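PDB 2R2A: zona occludens toxin N-terminal domain-containing protein, which is of unknown function but, as the N-terminal domain of a zonular occludens toxin (Zot) in the P-loop NTPase clan, probably binds a nucleotide. Local coordinates for residues 65-69 with 70-74; 101-104 with 105-109; 136-139 with 140-143; 185-188 with 189-192. All coordinates share one frame; numbering follows the deposited sequence.

Interaction 1 of 4, residues 65-69 with 70-74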
loop_
_atom_site.group_PDB
_atom_site.type_symbol
_atom_site.label_atom_id
_atom_site.label_comp_id
_atom_site.label_asym_id
_atom_site.label_seq_id
_atom_site.Cartn_x
_atom_site.Cartn_y
_atom_site.Cartn_z
ATOM N N PRO A 65 -7.022 -1.964 -18.700
ATOM C CA PRO A 65 -8.033 -2.557 -17.812
ATOM C C PRO A 65 -7.766 -4.028 -17.483
ATOM O O PRO A 65 -8.270 -4.536 -16.470
ATOM C CB PRO A 65 -9.330 -2.411 -18.603
ATOM C CG PRO A 65 -8.892 -2.428 -20.060
ATOM C CD PRO A 65 -7.453 -1.948 -20.112
ATOM N N LYS A 66 -7.016 -4.692 -18.366
ATOM C CA LYS A 66 -6.605 -6.094 -18.214
ATOM C C LYS A 66 -5.107 -6.194 -18.448
ATOM O O LYS A 66 -4.554 -5.395 -19.207
ATOM C CB LYS A 66 -7.299 -6.990 -19.260
ATOM C CG LYS A 66 -8.830 -7.047 -19.181
ATOM C CD LYS A 66 -9.422 -8.028 -20.209
ATOM C CE LYS A 66 -10.960 -7.981 -20.181
ATOM N NZ LYS A 66 -11.619 -8.830 -21.217
ATOM N N SER A 67 -4.468 -7.195 -17.838
ATOM C CA SER A 67 -3.071 -7.515 -18.111
ATOM C C SER A 67 -2.896 -8.239 -19.466
ATOM O O SER A 67 -3.855 -8.745 -20.058
ATOM C CB SER A 67 -2.484 -8.357 -16.970
ATOM O OG SER A 67 -2.520 -7.622 -15.744
ATOM N N THR A 68 -1.661 -8.245 -19.943
ATOM C CA THR A 68 -1.262 -8.952 -21.162
ATOM C C THR A 68 -0.062 -9.786 -20.741
ATOM O O THR A 68 0.388 -9.680 -19.583
ATOM C CB THR A 68 -0.866 -7.932 -22.255
ATOM O OG1 THR A 68 0.242 -7.144 -21.796
ATOM C CG2 THR A 68 -2.033 -6.990 -22.573
ATOM N N ASP A 69 0.493 -10.604 -21.648
ATOM C CA ASP A 69 1.767 -11.261 -21.321
ATOM C C ASP A 69 2.926 -10.251 -21.180
ATOM O O ASP A 69 4.002 -10.625 -20.699
ATOM C CB ASP A 69 2.144 -12.381 -22.318
ATOM C CG ASP A 69 1.072 -13.473 -22.444
ATOM O OD1 ASP A 69 -0.049 -13.132 -22.870
ATOM O OD2 ASP A 69 1.352 -14.677 -22.194
ATOM N N GLU A 70 2.705 -8.994 -21.601
ATOM C CA GLU A 70 3.722 -7.913 -21.514
ATOM C C GLU A 70 3.575 -6.886 -20.365
ATOM O O GLU A 70 4.577 -6.486 -19.764
ATOM C CB GLU A 70 3.846 -7.144 -22.838
ATOM C CG GLU A 70 5.091 -6.227 -22.847
ATOM C CD GLU A 70 5.398 -5.601 -24.206
ATOM O OE1 GLU A 70 5.721 -6.343 -25.166
ATOM O OE2 GLU A 70 5.340 -4.352 -24.303
ATOM N N GLN A 71 2.359 -6.429 -20.084
ATOM C CA GLN A 71 2.183 -5.421 -19.017
ATOM C C GLN A 71 1.108 -5.840 -18.044
ATOM O O GLN A 71 0.101 -6.466 -18.439
ATOM C CB GLN A 71 1.819 -4.042 -19.573
ATOM C CG GLN A 71 2.542 -3.652 -20.852
ATOM C CD GLN A 71 1.661 -2.810 -21.746
ATOM O OE1 GLN A 71 1.266 -1.700 -21.376
ATOM N NE2 GLN A 71 1.318 -3.345 -22.916
ATOM N N LEU A 72 1.324 -5.485 -16.778
ATOM C CA LEU A 72 0.395 -5.829 -15.728
ATOM C C LEU A 72 -0.501 -4.651 -15.363
ATOM O O LEU A 72 -0.047 -3.509 -15.208
ATOM C CB LEU A 72 1.119 -6.299 -14.475
ATOM C CG LEU A 72 1.873 -7.614 -14.450
ATOM C CD1 LEU A 72 2.413 -7.770 -13.027
ATOM C CD2 LEU A 72 0.991 -8.793 -14.828
ATOM N N SER A 73 -1.785 -4.959 -15.253
ATOM C CA SER A 73 -2.753 -4.016 -14.764
ATOM C C SER A 73 -3.005 -4.347 -13.303
ATOM O O SER A 73 -3.042 -5.535 -12.928
ATOM C CB SER A 73 -4.045 -4.141 -15.570
ATOM O OG SER A 73 -5.061 -3.343 -14.978
ATOM N N ALA A 74 -3.215 -3.320 -12.468
ATOM C CA ALA A 74 -3.602 -3.588 -11.091
ATOM C C ALA A 74 -5.006 -4.197 -11.060
ATOM O O ALA A 74 -5.416 -4.792 -10.046
ATOM C CB ALA A 74 -3.550 -2.294 -10.233
#
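Thr68 OG1 accepts two backbone N-H groups from the other limb of a tight reversal. Gln71 N lies 2.8 Å from Thr68 OG1 in a nearly straight bond (168° at the hydrogen), whereas Glu70 N approaches Thr68 OG1 at 3.1 Å and more bent. The first torsion explains this grip: at 61° the hydroxyl sits between its own backbone N and carbonyl carbon, directed into the turn, while CG2 is set anti to the carbonyl carbon. The same threonine also gives its amide to the returning limb, with Thr68 N 2.9 Å from Gln71 O and nearly along that C=O axis. Gln71 O is further approached by the CA of Ser67 at 3.4 Å, a CA-H...O contact. One step back, Ser67 OG, beside its backbone N, takes Ser73 N at 2.8 Å. That bond is almost linear, and since Ser67 OG is also hydrogen-bonded to Asp76 OD1, the hydroxyl is held by a backbone amide and a carboxylate together. Leu72 CD2 lies alongside, 3.8 Å from Ser67 OG. The hydroxyl of Ser73 is occupied beyond the turn, by Leu64 O and His75 N, as its CB settles 3.7 Å from Lys66 C. The two limbs run in roughly opposing senses; the returning one carries the weakly bonded edge strand 72-73, where Leu72, and Ala74 just after it, bond to the Glu58 backbone of parallel strand 55-58. The Thr68-to-Glu70 bond defines an ST turn, here built into a hairpin-like reversal at the sheet edge.

Interaction 2 of 4, residues 101-104 with 105-109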
loop_
_atom_site.group_PDB
_atom_site.type_symbol
_atom_site.label_atom_id
_atom_site.label_comp_id
_atom_site.label_asym_id
_atom_site.label_seq_id
_atom_site.Cartn_x
_atom_site.Cartn_y
_atom_site.Cartn_z
ATOM N N PRO A 101 -11.756 1.556 -5.006
ATOM C CA PRO A 101 -12.522 2.693 -4.497
ATOM C C PRO A 101 -13.641 2.215 -3.556
ATOM O O PRO A 101 -14.061 1.042 -3.634
ATOM C CB PRO A 101 -13.160 3.297 -5.780
ATOM C CG PRO A 101 -13.251 2.124 -6.739
ATOM C CD PRO A 101 -12.030 1.300 -6.444
ATOM N N ALA A 102 -14.124 3.125 -2.710
ATOM C CA ALA A 102 -15.382 2.889 -1.988
ATOM C C ALA A 102 -16.510 2.501 -3.000
ATOM O O ALA A 102 -16.562 3.043 -4.126
ATOM C CB ALA A 102 -15.765 4.125 -1.248
ATOM N N ARG A 103 -17.390 1.574 -2.596
ATOM C CA ARG A 103 -18.514 1.131 -3.458
ATOM C C ARG A 103 -19.878 1.259 -2.761
ATOM O O ARG A 103 -19.925 1.356 -1.559
ATOM C CB ARG A 103 -18.279 -0.319 -3.873
ATOM C CG ARG A 103 -17.142 -0.482 -4.852
ATOM C CD ARG A 103 -16.926 -1.963 -5.241
ATOM N NE ARG A 103 -18.129 -2.641 -5.760
ATOM C CZ ARG A 103 -18.620 -2.581 -7.011
ATOM N NH1 ARG A 103 -18.058 -1.844 -7.976
ATOM N NH2 ARG A 103 -19.706 -3.300 -7.318
ATOM N N SER A 104 -20.991 1.256 -3.520
ATOM C CA SER A 104 -22.338 1.274 -2.919
ATOM C C SER A 104 -22.542 0.103 -1.964
ATOM O O SER A 104 -22.024 -0.992 -2.208
ATOM C CB SER A 104 -23.402 1.182 -4.005
ATOM O OG SER A 104 -23.140 2.143 -5.002
ATOM N N ALA A 105 -23.315 0.330 -0.895
ATOM C CA ALA A 105 -23.673 -0.719 0.068
ATOM C C ALA A 105 -24.416 -1.859 -0.628
ATOM O O ALA A 105 -25.346 -1.629 -1.426
ATOM C CB ALA A 105 -24.553 -0.141 1.196
ATOM N N GLY A 106 -23.991 -3.090 -0.349
ATOM C CA GLY A 106 -24.708 -4.270 -0.846
ATOM C C GLY A 106 -24.695 -4.458 -2.361
ATOM O O GLY A 106 -25.514 -5.182 -2.903
ATOM N N SER A 107 -23.749 -3.812 -3.041
ATOM C CA SER A 107 -23.519 -4.077 -4.448
ATOM C C SER A 107 -22.672 -5.340 -4.566
ATOM O O SER A 107 -22.000 -5.752 -3.601
ATOM C CB SER A 107 -22.824 -2.882 -5.097
ATOM O OG SER A 107 -21.557 -2.648 -4.505
ATOM N N LYS A 108 -22.704 -5.969 -5.734
ATOM C CA LYS A 108 -21.895 -7.162 -5.989
ATOM C C LYS A 108 -20.400 -6.846 -5.718
ATOM O O LYS A 108 -19.934 -5.725 -5.996
ATOM C CB LYS A 108 -22.129 -7.609 -7.428
ATOM C CG LYS A 108 -21.491 -8.927 -7.860
ATOM C CD LYS A 108 -20.111 -8.690 -8.489
ATOM C CE LYS A 108 -19.681 -9.839 -9.404
ATOM N NZ LYS A 108 -18.183 -9.886 -9.446
ATOM N N ILE A 109 -19.679 -7.818 -5.153
ATOM C CA ILE A 109 -18.269 -7.625 -4.832
ATOM C C ILE A 109 -17.388 -8.062 -6.003
ATOM O O ILE A 109 -17.437 -9.209 -6.433
ATOM C CB ILE A 109 -17.871 -8.236 -3.435
ATOM C CG1 ILE A 109 -16.354 -8.367 -3.271
ATOM C CG2 ILE A 109 -18.555 -9.567 -3.168
ATOM C CD1 ILE A 109 -15.955 -8.876 -1.900
HETATM O O HOH W 1 -19.088 -4.042 -3.526
#
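Ala105 is the second residue of a type II beta turn that runs from Ser104 to Ser107. Gly106 follows in the third position of the turn, where a positive phi (66°) matches the type II geometry and suits a residue with no side chain. Ser107 closes the turn twice. Its backbone bond is weak, Ser107 N lying 3.4 Å from Ser104 O, but the hydroxyl reinforces it: Ser107 OG donates to Ser104 O over 2.9 Å, from a position tilted off the carbonyl plane. The torsion responsible is chi1 of 62°, which places OG between the backbone N and the carbonyl carbon and turns it back across the loop. Lys108 offers its carbonyl across the contact. Arg103, bent at chi3, swings its guanidinium over so that NH2 reaches Lys108 O at 2.8 Å; the oxygen is about 30° out of the guanidinium plane, although the nitrogen lies in the carbonyl plane. A water fills the angle between these groups. It lies in the guanidinium plane, accepts from Arg103 NE at 2.8 Å, donates to Ser107 OG at 3.0 Å and is within 3.1 Å of Lys108 O. Farther back, the Arg103 side chain also packs on Asp137 and Pro110. At Ile109 the carbonyl serves the lysine instead, Lys108 NZ standing above its plane, 3.2 Å from Ile109 O. The predominance of guanidinium, hydroxyl, water and carbonyl groups is consistent with a loop held largely by polar bonds, and Lys108 O may be polarised by the arginine charge.

Interaction 3 of 4, residues 136-139 with 140-143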
loop_
_atom_site.group_PDB
_atom_site.type_symbol
_atom_site.label_atom_id
_atom_site.label_comp_id
_atom_site.label_asym_id
_atom_site.label_seq_id
_atom_site.Cartn_x
_atom_site.Cartn_y
_atom_site.Cartn_z
ATOM N N LEU A 136 -11.499 4.383 0.027
ATOM C CA LEU A 136 -11.247 2.970 -0.259
ATOM C C LEU A 136 -12.444 2.096 0.055
ATOM O O LEU A 136 -13.218 2.424 0.910
ATOM C CB LEU A 136 -10.045 2.434 0.537
ATOM C CG LEU A 136 -8.748 3.215 0.353
ATOM C CD1 LEU A 136 -7.652 2.628 1.229
ATOM C CD2 LEU A 136 -8.351 3.100 -1.121
ATOM N N ASP A 137 -12.512 0.966 -0.635
ATOM C CA ASP A 137 -13.519 -0.073 -0.436
ATOM C C ASP A 137 -13.519 -0.473 1.046
ATOM O O ASP A 137 -12.448 -0.751 1.613
ATOM C CB ASP A 137 -13.147 -1.272 -1.323
ATOM C CG ASP A 137 -14.302 -2.221 -1.549
ATOM O OD1 ASP A 137 -15.070 -2.451 -0.593
ATOM O OD2 ASP A 137 -14.439 -2.741 -2.695
ATOM N N GLN A 138 -14.699 -0.451 1.673
ATOM C CA GLN A 138 -14.879 -0.944 3.046
ATOM C C GLN A 138 -14.369 -2.368 3.188
ATOM O O GLN A 138 -13.859 -2.756 4.249
ATOM C CB GLN A 138 -16.371 -0.882 3.466
ATOM C CG GLN A 138 -16.819 0.528 3.900
ATOM C CD GLN A 138 -18.232 0.625 4.497
ATOM O OE1 GLN A 138 -18.584 1.649 5.103
ATOM N NE2 GLN A 138 -19.044 -0.428 4.331
ATOM N N ASN A 139 -14.496 -3.148 2.111
ATOM C CA ASN A 139 -14.103 -4.554 2.125
ATOM C C ASN A 139 -12.576 -4.704 2.167
ATOM O O ASN A 139 -12.058 -5.677 2.714
ATOM C CB ASN A 139 -14.783 -5.310 0.956
ATOM C CG ASN A 139 -16.251 -5.661 1.259
ATOM O OD1 ASN A 139 -16.578 -6.098 2.372
ATOM N ND2 ASN A 139 -17.129 -5.513 0.265
ATOM N N LEU A 140 -11.855 -3.708 1.652
ATOM C CA LEU A 140 -10.403 -3.657 1.820
ATOM C C LEU A 140 -10.048 -3.127 3.216
ATOM O O LEU A 140 -9.154 -3.659 3.879
ATOM C CB LEU A 140 -9.757 -2.742 0.755
ATOM C CG LEU A 140 -8.264 -2.361 0.782
ATOM C CD1 LEU A 140 -7.343 -3.572 0.795
ATOM C CD2 LEU A 140 -7.980 -1.464 -0.492
ATOM N N ARG A 141 -10.757 -2.086 3.657
ATOM C CA ARG A 141 -10.487 -1.451 4.952
ATOM C C ARG A 141 -10.643 -2.422 6.110
ATOM O O ARG A 141 -9.861 -2.395 7.088
ATOM C CB ARG A 141 -11.407 -0.251 5.158
ATOM C CG ARG A 141 -10.959 0.983 4.400
ATOM C CD ARG A 141 -11.826 2.177 4.743
ATOM N NE ARG A 141 -12.965 2.395 3.819
ATOM C CZ ARG A 141 -14.117 2.949 4.193
ATOM N NH1 ARG A 141 -14.295 3.277 5.468
ATOM N NH2 ARG A 141 -15.107 3.164 3.310
ATOM N N THR A 142 -11.660 -3.285 6.014
ATOM C CA THR A 142 -11.924 -4.277 7.065
ATOM C C THR A 142 -10.737 -5.225 7.295
ATOM O O THR A 142 -10.588 -5.783 8.376
ATOM C CB THR A 142 -13.229 -5.083 6.789
ATOM O OG1 THR A 142 -13.715 -5.646 8.011
ATOM C CG2 THR A 142 -12.983 -6.217 5.791
ATOM N N LEU A 143 -9.915 -5.411 6.268
ATOM C CA LEU A 143 -8.772 -6.330 6.324
ATOM C C LEU A 143 -7.470 -5.702 6.816
ATOM O O LEU A 143 -6.490 -6.414 7.076
ATOM C CB LEU A 143 -8.540 -6.940 4.950
ATOM C CG LEU A 143 -9.700 -7.742 4.389
ATOM C CD1 LEU A 143 -9.440 -7.824 2.912
ATOM C CD2 LEU A 143 -9.847 -9.131 5.063
#
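Arg141 and Gln138 lie obliquely across one another, the guanidinium and amide planes turned 67° apart. It is the aliphatic part of Gln138 that touches: its CG sits over one face of the guanidinium, 3.2 Å from Arg141 NH2, while the amide end continues outward. At the edge of the same flat group, near its plane, comes Leu136 O, which Arg141 grips side-on with two nitrogens. Arg141 NE is 2.9 Å and NH2 3.1 Å from Leu136 O; NH2 approaches nearly in line with the C=O, whereas NE stands above the carbonyl plane. A bend at chi3 (-94°) folds the arginine back along the turn to make this possible. With Arg141 NH1 in a salt bridge to Asp168, both the rotation and the tilt of the guanidinium are constrained. On the buried side, Leu136 CD1 and Leu140 CD2 make a loose apolar contact at 4.5 Å, and both leucines face strand 7-11. The backbone supplies the frame, with Arg141 N bonded to Asp137 O and Thr142 N to Gln138 O, each spanning four residues. Asp137 OD1 receives Asn139 N at 2.9 Å, from the carboxylate's anti side. This is a side-chain N-cap on the short helix 138-141, which joins strands 125-130 and 144-152, consecutive in the chain and lying on either side of strand 7-11 in the sheet.

Interaction 4 of 4, residues 185-188 with 189-192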
loop_
_atom_site.group_PDB
_atom_site.type_symbol
_atom_site.label_atom_id
_atom_site.label_comp_id
_atom_site.label_asym_id
_atom_site.label_seq_id
_atom_site.Cartn_x
_atom_site.Cartn_y
_atom_site.Cartn_z
ATOM N N ASP A 185 14.474 7.592 6.836
ATOM C CA ASP A 185 15.874 7.159 6.620
ATOM C C ASP A 185 16.592 8.306 5.922
ATOM O O ASP A 185 16.123 8.813 4.903
ATOM C CB ASP A 185 15.890 5.923 5.719
ATOM C CG ASP A 185 17.256 5.239 5.673
ATOM O OD1 ASP A 185 18.244 5.871 5.231
ATOM O OD2 ASP A 185 17.328 4.064 6.100
ATOM N N LYS A 186 17.720 8.748 6.455
ATOM C CA LYS A 186 18.405 9.884 5.840
ATOM C C LYS A 186 18.932 9.580 4.420
ATOM O O LYS A 186 19.259 10.497 3.669
ATOM C CB LYS A 186 19.518 10.415 6.765
ATOM C CG LYS A 186 20.593 9.402 7.087
ATOM C CD LYS A 186 21.730 9.998 7.941
ATOM C CE LYS A 186 21.339 10.084 9.434
ATOM N NZ LYS A 186 22.548 10.138 10.315
ATOM N N LYS A 187 19.000 8.304 4.049
ATOM C CA LYS A 187 19.403 7.931 2.686
ATOM C C LYS A 187 18.213 7.705 1.751
ATOM O O LYS A 187 18.365 7.117 0.678
ATOM C CB LYS A 187 20.304 6.690 2.710
ATOM C CG LYS A 187 21.537 6.925 3.536
ATOM C CD LYS A 187 22.578 5.846 3.330
ATOM C CE LYS A 187 23.749 6.118 4.246
ATOM N NZ LYS A 187 23.968 7.601 4.413
ATOM N N VAL A 188 17.027 8.168 2.159
ATOM C CA VAL A 188 15.818 7.854 1.418
ATOM C C VAL A 188 15.932 8.296 -0.052
ATOM O O VAL A 188 15.489 7.597 -0.950
ATOM C CB VAL A 188 14.529 8.429 2.108
ATOM C CG1 VAL A 188 14.515 9.936 2.039
ATOM C CG2 VAL A 188 13.275 7.861 1.461
ATOM N N TYR A 189 16.543 9.446 -0.309
ATOM C CA TYR A 189 16.675 9.902 -1.703
ATOM C C TYR A 189 17.687 9.141 -2.573
ATOM O O TYR A 189 17.731 9.334 -3.801
ATOM C CB TYR A 189 16.924 11.395 -1.746
ATOM C CG TYR A 189 15.652 12.189 -1.547
ATOM C CD1 TYR A 189 14.637 12.159 -2.512
ATOM C CD2 TYR A 189 15.455 12.956 -0.403
ATOM C CE1 TYR A 189 13.476 12.888 -2.359
ATOM C CE2 TYR A 189 14.284 13.702 -0.239
ATOM C CZ TYR A 189 13.306 13.663 -1.229
ATOM O OH TYR A 189 12.150 14.382 -1.084
ATOM N N ASP A 190 18.478 8.271 -1.959
ATOM C CA ASP A 190 19.344 7.373 -2.727
ATOM C C ASP A 190 18.514 6.284 -3.405
ATOM O O ASP A 190 18.991 5.590 -4.318
ATOM C CB ASP A 190 20.394 6.730 -1.811
ATOM C CG ASP A 190 21.384 7.749 -1.238
ATOM O OD1 ASP A 190 21.425 8.910 -1.725
ATOM O OD2 ASP A 190 22.119 7.376 -0.298
ATOM N N LEU A 191 17.267 6.151 -2.957
ATOM C CA LEU A 191 16.383 5.075 -3.386
ATOM C C LEU A 191 15.159 5.582 -4.166
ATOM O O LEU A 191 14.384 4.782 -4.698
ATOM C CB LEU A 191 15.898 4.316 -2.149
ATOM C CG LEU A 191 16.916 3.593 -1.272
ATOM C CD1 LEU A 191 16.199 3.003 -0.071
ATOM C CD2 LEU A 191 17.590 2.492 -2.042
ATOM N N TYR A 192 14.998 6.906 -4.219
ATOM C CA TYR A 192 13.769 7.519 -4.706
ATOM C C TYR A 192 14.044 8.922 -5.247
ATOM O O TYR A 192 14.867 9.646 -4.703
ATOM C CB TYR A 192 12.710 7.573 -3.588
ATOM C CG TYR A 192 11.423 8.287 -3.980
ATOM C CD1 TYR A 192 10.512 7.686 -4.824
ATOM C CD2 TYR A 192 11.129 9.560 -3.508
ATOM C CE1 TYR A 192 9.340 8.314 -5.200
ATOM C CE2 TYR A 192 9.933 10.214 -3.880
ATOM C CZ TYR A 192 9.044 9.565 -4.725
ATOM O OH TYR A 192 7.874 10.171 -5.148
HETATM O O HOH W 2 18.345 11.141 1.286
#
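Two successive tight turns, Lys187 to Asp190 and Val188 to Leu191, carry the contact in the loop that follows strand 178-181. Asp190 N is 2.9 Å from Lys187 O, and Leu191 N is 3.0 Å from Val188 O. In both, the donor stands well above the carbonyl plane, by 50° and 52°, consistent with the short i to i+3 spacing of both bonds. An Asx turn and a type I beta turn, both starting at Asp185, precede them: Asp185 OD1 accepts Lys187 N at 2.8 Å through its anti lone pair, and Val188 N returns to Asp185 O. A water bridges Lys186 O and Tyr189 N, giving a proton to the first and accepting from Tyr189 N at 2.9 Å. Asp190 leans back over Lys187, whose aliphatic chain crosses it at an angle; Asp190 OD2 is 3.6 Å from Lys187 CB. The ammonium is not in contact with the carboxylate, its NZ remaining 5.1 Å from Asp190 OD2, so any electrostatic attraction is probably modest. The loop is docked on helix 18-28: Asp185 binds Ser24 and Asn28, Leu191 packs on Ala27, and Tyr192 touches Thr19 and Leu20. Thr19 falls in a sequence resembling a Walker A P-loop, which would place this loop beside a probable phosphate-binding site. Val188, whose chi1 of 68° sets CG1 between backbone N and carbonyl carbon, lies side by side with Tyr189, the two side chains pointing the same way; Val188 CG1 comes within 4.0 Å of Tyr189 CD2.

In the fold
Interactions 1, 2 and 4 are surface contacts, whereas interaction 3 is partly buried and faces strand 7-11. Interactions 2 and 3 touch, their centres about 10 Å apart: Pro101, Ala102 and Arg103 pack on Leu136 and Asp137, while Ile109 meets Asn139, joining the loop to the helix start. Interaction 4 lies across the chain's centre from both, beside helix 18-28, and interaction 1 includes the edge strand 72-73, its centre about 30 Å from that of interaction 4. Chemistry follows place. Hydroxyls tie backbone in interaction 1, arginine organises interactions 2 and 3, with water only in the former, and carbonyl-amide turns dominate interaction 4.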